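PDB 6YXQ: activating signal cointegrator 1 complex subunit 3 from Homo sapiens, which unwinds duplex DNA in the 3'-5' direction at the expense of ATP during alkylation repair, and helps to rescue stalled ribosomes. Local coordinates for residues 9-12 with 13-17; 140-143 with 144-147; 164-167 with 168-171. One frame throughout, in Å; residues are numbered along the deposited sequence.

Overall arrangement
The three contacts follow one another along the N-terminal, ASCC2-binding part of this helicase subunit; the ATPase motor belongs to the rest of the protein, so no active site lies here. Contact 1 is a helical turn in helix 10-18, contact 2 the turn between helices 128-142 and 147-163, and contact 3 the turn beyond helix 147-163. The centres of contacts 1 and 2 are 57 Å apart, on opposite sides of the chain's centre. Contact 3 lies 33 Å from contact 1 and 34 Å from contact 2, centre to centre. Contacts 1 and 3, although their nearest atoms are about 20 Å apart, both meet the ASCC2 chain, whereas contact 2 touches no other chain of the assembly.

Contact 1 of 3, residues 9-12 with 13-17; sequences RLTG and ALRSF
Arg15 runs back over the preceding turn of the helix, beside Thr11, both side chains pointing the same way. Its CB lies 3.4 Å from Thr11 O, and CG keeps near the same carbonyl. The chain then bends at chi3 (-80°), which brings NE to 3.6 Å from Thr11 O and carries NH2 to 3.6 Å from Thr11 OG1. From outside, Asp167 of the ASCC2 chain forms a salt bridge with Arg15 NH2 and a hydrogen bond with Thr11 OG1, and Asp96 of ASCC2 takes Arg15 NH1.

One residue earlier, Leu14 CD1 meets Leu10 CD1 at 3.5 Å, the two side chains crossing obliquely. An alanine here takes Leu14 CD1 away, and a gap would probably open beside Leu10 CD1.

Four i to i+4 backbone bonds fix the spacing, from Ala13 N to Arg9 O through Ser16 N to Gly12 O. Ser16 OG also donates to Gly12 O (3.2 Å), from the opposite face of its plane to Ser16 N.

Arg9, at the N-cap, pairs with Asp107 of ASCC2, so both arginines meet aspartates in this region required for ASCC2 binding. The contact's centre lies about 35 Å from the chain's centre, on helix 10-18, ahead of helix 20-23.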
loop_
_atom_site.group_PDB
_atom_site.type_symbol
_atom_site.label_atom_id
_atom_site.label_comp_id
_atom_site.label_asym_id
_atom_site.label_seq_id
_atom_site.Cartn_x
_atom_site.Cartn_y
_atom_site.Cartn_z
ATOM N N ARG A 9 -11.932 7.809 -2.006
ATOM C CA ARG A 9 -10.724 7.464 -2.742
ATOM C C ARG A 9 -11.071 6.965 -4.138
ATOM O O ARG A 9 -12.049 6.233 -4.334
ATOM C CB ARG A 9 -9.895 6.408 -1.995
ATOM C CG ARG A 9 -9.470 6.848 -0.599
ATOM C CD ARG A 9 -8.233 6.113 -0.119
ATOM N NE ARG A 9 -7.574 6.817 0.975
ATOM C CZ ARG A 9 -7.592 6.419 2.243
ATOM N NH1 ARG A 9 -6.959 7.126 3.170
ATOM N NH2 ARG A 9 -8.241 5.315 2.585
ATOM N N LEU A 10 -10.244 7.370 -5.104
ATOM C CA LEU A 10 -10.471 7.007 -6.497
ATOM C C LEU A 10 -10.501 5.498 -6.676
ATOM O O LEU A 10 -11.387 4.964 -7.349
ATOM C CB LEU A 10 -9.386 7.627 -7.377
ATOM C CG LEU A 10 -9.302 7.077 -8.797
ATOM C CD1 LEU A 10 -10.547 7.434 -9.585
ATOM C CD2 LEU A 10 -8.067 7.619 -9.474
ATOM N N THR A 11 -9.529 4.793 -6.097
ATOM C CA THR A 11 -9.520 3.340 -6.213
ATOM C C THR A 11 -10.685 2.718 -5.458
ATOM O O THR A 11 -11.116 1.605 -5.786
ATOM C CB THR A 11 -8.197 2.781 -5.709
ATOM O OG1 THR A 11 -7.964 3.238 -4.370
ATOM C CG2 THR A 11 -7.072 3.252 -6.607
ATOM N N GLY A 12 -11.212 3.419 -4.454
ATOM C CA GLY A 12 -12.436 2.963 -3.824
ATOM C C GLY A 12 -13.607 3.009 -4.782
ATOM O O GLY A 12 -14.366 2.044 -4.909
ATOM N N ALA A 13 -13.758 4.133 -5.484
ATOM C CA ALA A 13 -14.802 4.230 -6.500
ATOM C C ALA A 13 -14.592 3.199 -7.600
ATOM O O ALA A 13 -15.550 2.582 -8.076
ATOM C CB ALA A 13 -14.836 5.640 -7.084
ATOM N N LEU A 14 -13.339 2.992 -8.005
ATOM C CA LEU A 14 -13.037 2.025 -9.055
ATOM C C LEU A 14 -13.432 0.621 -8.632
ATOM O O LEU A 14 -13.993 -0.142 -9.426
ATOM C CB LEU A 14 -11.550 2.078 -9.406
ATOM C CG LEU A 14 -11.134 2.930 -10.605
ATOM C CD1 LEU A 14 -11.816 4.277 -10.577
ATOM C CD2 LEU A 14 -9.628 3.104 -10.648
ATOM N N ARG A 15 -13.149 0.263 -7.378
ATOM C CA ARG A 15 -13.512 -1.061 -6.890
ATOM C C ARG A 15 -15.021 -1.207 -6.775
ATOM O O ARG A 15 -15.577 -2.258 -7.115
ATOM C CB ARG A 15 -12.841 -1.321 -5.543
ATOM C CG ARG A 15 -11.664 -2.281 -5.614
ATOM C CD ARG A 15 -10.995 -2.415 -4.257
ATOM N NE ARG A 15 -10.106 -1.287 -3.987
ATOM C CZ ARG A 15 -8.782 -1.373 -3.890
ATOM N NH1 ARG A 15 -8.171 -2.542 -4.029
ATOM N NH2 ARG A 15 -8.064 -0.286 -3.645
ATOM N N SER A 16 -15.702 -0.159 -6.311
ATOM C CA SER A 16 -17.149 -0.232 -6.151
ATOM C C SER A 16 -17.845 -0.451 -7.487
ATOM O O SER A 16 -18.829 -1.194 -7.567
ATOM C CB SER A 16 -17.669 1.040 -5.480
ATOM O OG SER A 16 -17.299 1.084 -4.112
ATOM N N PHE A 17 -17.337 0.176 -8.551
ATOM C CA PHE A 17 -18.034 0.142 -9.830
ATOM C C PHE A 17 -18.095 -1.271 -10.398
ATOM O O PHE A 17 -19.152 -1.708 -10.874
ATOM C CB PHE A 17 -17.363 1.091 -10.824
ATOM C CG PHE A 17 -17.816 0.900 -12.244
ATOM C CD1 PHE A 17 -18.974 1.507 -12.704
ATOM C CD2 PHE A 17 -17.083 0.110 -13.118
ATOM C CE1 PHE A 17 -19.395 1.326 -14.009
ATOM C CE2 PHE A 17 -17.498 -0.077 -14.422
ATOM C CZ PHE A 17 -18.656 0.535 -14.870
#

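Contact 2 of 3, residues 140-143 with 144-147; sequences RIIS and HFSQ
His144, Phe145 and Ile142 carry most of this turn, which lies between helix 128-142 and helix 147-163. Ile142 sends its CD1 over one face of the Phe145 ring, 3.8 Å from the centroid and 14° off the ring normal: a CH-pi contact, displaced somewhat toward the rim. Two torsions near -60° along the isoleucine (chi2 -66°) fold the end of that side chain back to the ring, although its CB points away from the following residues. At another part of the ring, Phe145 CE1 lies 3.9 Å from Ile141 CG2, the two side chains running side by side.

His144 presents an edge instead. Its CD2 lies 3.1 Å from Arg140 O, which is close to the ring plane. The same carbonyl accepts a hydrogen bond from Ser143 OG at 2.6 Å.

Ile142 to Phe145 form a type I beta turn, closed by Phe145 N to Ile142 O at 2.8 Å. His144 N donates to Ile141 O at 3.0 Å. In both bonds the donor stands well above the carbonyl plane. Ile141 continues into the domain, against Leu58, Leu74 and Phe102 of three other helices.

The chemistry is thus divided: the carbonyls of Arg140, Ile141 and Ile142 are met by turn amides and a serine hydroxyl, while Ile141 is buried among the helices and Ile142 and Phe145, which touch Phe102 and Leu58 respectively, stay partly exposed at the edge.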
loop_
_atom_site.group_PDB
_atom_site.type_symbol
_atom_site.label_atom_id
_atom_site.label_comp_id
_atom_site.label_asym_id
_atom_site.label_seq_id
_atom_site.Cartn_x
_atom_site.Cartn_y
_atom_site.Cartn_z
ATOM N N ARG A 140 13.871 -14.490 38.993
ATOM C CA ARG A 140 14.772 -15.258 39.837
ATOM C C ARG A 140 15.984 -15.717 39.045
ATOM O O ARG A 140 17.121 -15.583 39.508
ATOM C CB ARG A 140 14.038 -16.457 40.445
ATOM C CG ARG A 140 13.372 -16.180 41.786
ATOM C CD ARG A 140 13.017 -17.469 42.515
ATOM N NE ARG A 140 12.062 -18.278 41.760
ATOM C CZ ARG A 140 10.741 -18.112 41.788
ATOM N NH1 ARG A 140 10.200 -17.161 42.540
ATOM N NH2 ARG A 140 9.961 -18.899 41.059
ATOM N N ILE A 141 15.761 -16.237 37.833
ATOM C CA ILE A 141 16.877 -16.708 37.013
ATOM C C ILE A 141 17.804 -15.552 36.645
ATOM O O ILE A 141 19.028 -15.639 36.803
ATOM C CB ILE A 141 16.359 -17.427 35.756
ATOM C CG1 ILE A 141 15.853 -18.818 36.111
ATOM C CG2 ILE A 141 17.457 -17.530 34.708
ATOM C CD1 ILE A 141 15.386 -19.606 34.902
ATOM N N ILE A 142 17.234 -14.451 36.147
ATOM C CA ILE A 142 18.057 -13.338 35.674
ATOM C C ILE A 142 18.827 -12.700 36.824
ATOM O O ILE A 142 19.897 -12.111 36.617
ATOM C CB ILE A 142 17.189 -12.302 34.932
ATOM C CG1 ILE A 142 16.504 -12.940 33.721
ATOM C CG2 ILE A 142 18.030 -11.139 34.456
ATOM C CD1 ILE A 142 17.464 -13.377 32.646
ATOM N N SER A 143 18.318 -12.815 38.052
ATOM C CA SER A 143 19.044 -12.282 39.197
ATOM C C SER A 143 20.412 -12.928 39.379
ATOM O O SER A 143 21.225 -12.409 40.152
ATOM C CB SER A 143 18.208 -12.447 40.466
ATOM O OG SER A 143 18.241 -13.783 40.935
ATOM N N HIS A 144 20.688 -14.036 38.688
ATOM C CA HIS A 144 22.004 -14.658 38.700
ATOM C C HIS A 144 22.874 -14.225 37.524
ATOM O O HIS A 144 24.069 -14.536 37.507
ATOM C CB HIS A 144 21.869 -16.186 38.698
ATOM C CG HIS A 144 21.163 -16.735 39.900
ATOM N ND1 HIS A 144 21.826 -17.386 40.917
ATOM C CD2 HIS A 144 19.854 -16.738 40.245
ATOM C CE1 HIS A 144 20.959 -17.762 41.839
ATOM N NE2 HIS A 144 19.753 -17.382 41.454
ATOM N N PHE A 145 22.313 -13.524 36.542
ATOM C CA PHE A 145 23.122 -13.065 35.423
ATOM C C PHE A 145 24.034 -11.946 35.891
ATOM O O PHE A 145 23.636 -11.088 36.684
ATOM C CB PHE A 145 22.248 -12.560 34.263
ATOM C CG PHE A 145 21.614 -13.651 33.427
ATOM C CD1 PHE A 145 21.251 -14.869 33.984
ATOM C CD2 PHE A 145 21.336 -13.433 32.088
ATOM C CE1 PHE A 145 20.651 -15.850 33.217
ATOM C CE2 PHE A 145 20.736 -14.412 31.317
ATOM C CZ PHE A 145 20.393 -15.619 31.882
ATOM N N SER A 146 25.272 -11.980 35.425
ATOM C CA SER A 146 26.037 -10.752 35.378
ATOM C C SER A 146 25.590 -9.940 34.175
ATOM O O SER A 146 24.923 -10.444 33.262
ATOM C CB SER A 146 27.530 -11.038 35.295
ATOM O OG SER A 146 27.866 -11.551 34.022
ATOM N N GLN A 147 25.966 -8.663 34.183
ATOM C CA GLN A 147 25.455 -7.763 33.161
ATOM C C GLN A 147 26.113 -8.015 31.804
ATOM O O GLN A 147 25.473 -7.830 30.756
ATOM C CB GLN A 147 25.605 -6.304 33.620
ATOM C CG GLN A 147 24.621 -5.512 32.838
ATOM C CD GLN A 147 24.987 -5.504 31.404
ATOM O OE1 GLN A 147 26.091 -5.157 31.006
ATOM N NE2 GLN A 147 24.107 -6.057 30.628
#

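Contact 3 of 3, residues 164-167 with 168-171; sequences RVFF and GKNL
Lys169 lays its aliphatic chain across the ring of Phe166, the two side chains crossing at about a right angle. Its CB stands over the ring centre, 3.5 Å from the centroid and 13° off the normal, a clear CH-pi geometry. CG follows, 3.5 Å from Phe166 CE1, and CD reaches 3.1 Å from Arg164 O. With CG of Phe166 set between its backbone N and carbonyl carbon (chi1 58°), the ring is turned beneath the lysine.

Phe166 to Lys169 make a type II beta turn, as the backbone angles of Phe167 and Gly168 attest. The third position has a positive phi (71°), readily adopted by Gly168 because it lacks a side chain. The closing bond, Lys169 N to Phe166 O at 3.2 Å, is weak.

Further out, Lys169 NZ is hydrogen-bonded to Gly162 O, which ties the end of the lysine to helix 147-163, and Arg164 is paired with Glu160 on that same helix. Arg125 of the ASCC2 chain hydrogen-bonds to Lys169 O and packs on Phe166, while the backbone of Phe167 forms hydrogen bonds with the ASCC2 chain and Arg133 of ASCC2 lies against its side chain.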
loop_
_atom_site.group_PDB
_atom_site.type_symbol
_atom_site.label_atom_id
_atom_site.label_comp_id
_atom_site.label_asym_id
_atom_site.label_seq_id
_atom_site.Cartn_x
_atom_site.Cartn_y
_atom_site.Cartn_z
ATOM N N ARG A 164 17.433 -14.234 10.497
ATOM C CA ARG A 164 16.263 -14.661 9.738
ATOM C C ARG A 164 16.355 -14.155 8.306
ATOM O O ARG A 164 16.762 -13.018 8.060
ATOM C CB ARG A 164 14.975 -14.139 10.386
ATOM C CG ARG A 164 14.759 -14.552 11.838
ATOM C CD ARG A 164 13.288 -14.420 12.229
ATOM N NE ARG A 164 13.099 -14.000 13.618
ATOM C CZ ARG A 164 12.969 -14.836 14.646
ATOM N NH1 ARG A 164 13.010 -16.150 14.454
ATOM N NH2 ARG A 164 12.798 -14.354 15.871
ATOM N N VAL A 165 15.976 -15.000 7.354
ATOM C CA VAL A 165 16.007 -14.641 5.941
ATOM C C VAL A 165 14.588 -14.676 5.389
ATOM O O VAL A 165 13.831 -15.620 5.650
ATOM C CB VAL A 165 16.938 -15.563 5.134
ATOM C CG1 VAL A 165 18.389 -15.258 5.470
ATOM C CG2 VAL A 165 16.614 -17.021 5.403
ATOM N N PHE A 166 14.230 -13.632 4.643
ATOM C CA PHE A 166 12.948 -13.526 3.965
ATOM C C PHE A 166 13.184 -12.814 2.642
ATOM O O PHE A 166 14.216 -12.166 2.448
ATOM C CB PHE A 166 11.914 -12.774 4.812
ATOM C CG PHE A 166 12.334 -11.382 5.185
ATOM C CD1 PHE A 166 13.172 -11.166 6.263
ATOM C CD2 PHE A 166 11.887 -10.288 4.457
ATOM C CE1 PHE A 166 13.559 -9.890 6.607
ATOM C CE2 PHE A 166 12.268 -9.006 4.795
ATOM C CZ PHE A 166 13.105 -8.806 5.871
ATOM N N PHE A 167 12.221 -12.942 1.726
ATOM C CA PHE A 167 12.396 -12.382 0.389
ATOM C C PHE A 167 12.513 -10.866 0.443
ATOM O O PHE A 167 11.697 -10.190 1.075
ATOM C CB PHE A 167 11.235 -12.762 -0.526
ATOM C CG PHE A 167 11.236 -12.007 -1.828
ATOM C CD1 PHE A 167 11.979 -12.461 -2.906
ATOM C CD2 PHE A 167 10.518 -10.829 -1.965
ATOM C CE1 PHE A 167 11.995 -11.762 -4.100
ATOM C CE2 PHE A 167 10.540 -10.123 -3.151
ATOM C CZ PHE A 167 11.273 -10.594 -4.223
ATOM N N GLY A 168 13.513 -10.335 -0.260
ATOM C CA GLY A 168 13.732 -8.901 -0.298
ATOM C C GLY A 168 14.253 -8.312 0.992
ATOM O O GLY A 168 14.057 -7.120 1.244
ATOM N N LYS A 169 14.928 -9.119 1.815
ATOM C CA LYS A 169 15.356 -8.664 3.135
ATOM C C LYS A 169 16.432 -7.592 3.032
ATOM O O LYS A 169 16.345 -6.549 3.690
ATOM C CB LYS A 169 15.854 -9.853 3.957
ATOM C CG LYS A 169 16.752 -9.483 5.127
ATOM C CD LYS A 169 17.047 -10.702 5.993
ATOM C CE LYS A 169 18.533 -10.844 6.294
ATOM N NZ LYS A 169 18.915 -10.153 7.554
ATOM N N ASN A 170 17.452 -7.826 2.211
ATOM C CA ASN A 170 18.562 -6.890 2.086
ATOM C C ASN A 170 18.276 -5.742 1.129
ATOM O O ASN A 170 19.162 -4.908 0.913
ATOM C CB ASN A 170 19.820 -7.632 1.631
ATOM C CG ASN A 170 20.050 -8.911 2.406
ATOM O OD1 ASN A 170 19.903 -8.945 3.629
ATOM N ND2 ASN A 170 20.412 -9.975 1.696
ATOM N N LEU A 171 17.074 -5.672 0.564
ATOM C CA LEU A 171 16.763 -4.661 -0.437
ATOM C C LEU A 171 16.653 -3.277 0.188
ATOM O O LEU A 171 16.277 -3.120 1.353
ATOM C CB LEU A 171 15.457 -5.001 -1.149
ATOM C CG LEU A 171 15.565 -5.913 -2.371
ATOM C CD1 LEU A 171 14.350 -5.733 -3.251
ATOM C CD2 LEU A 171 16.847 -5.647 -3.150
#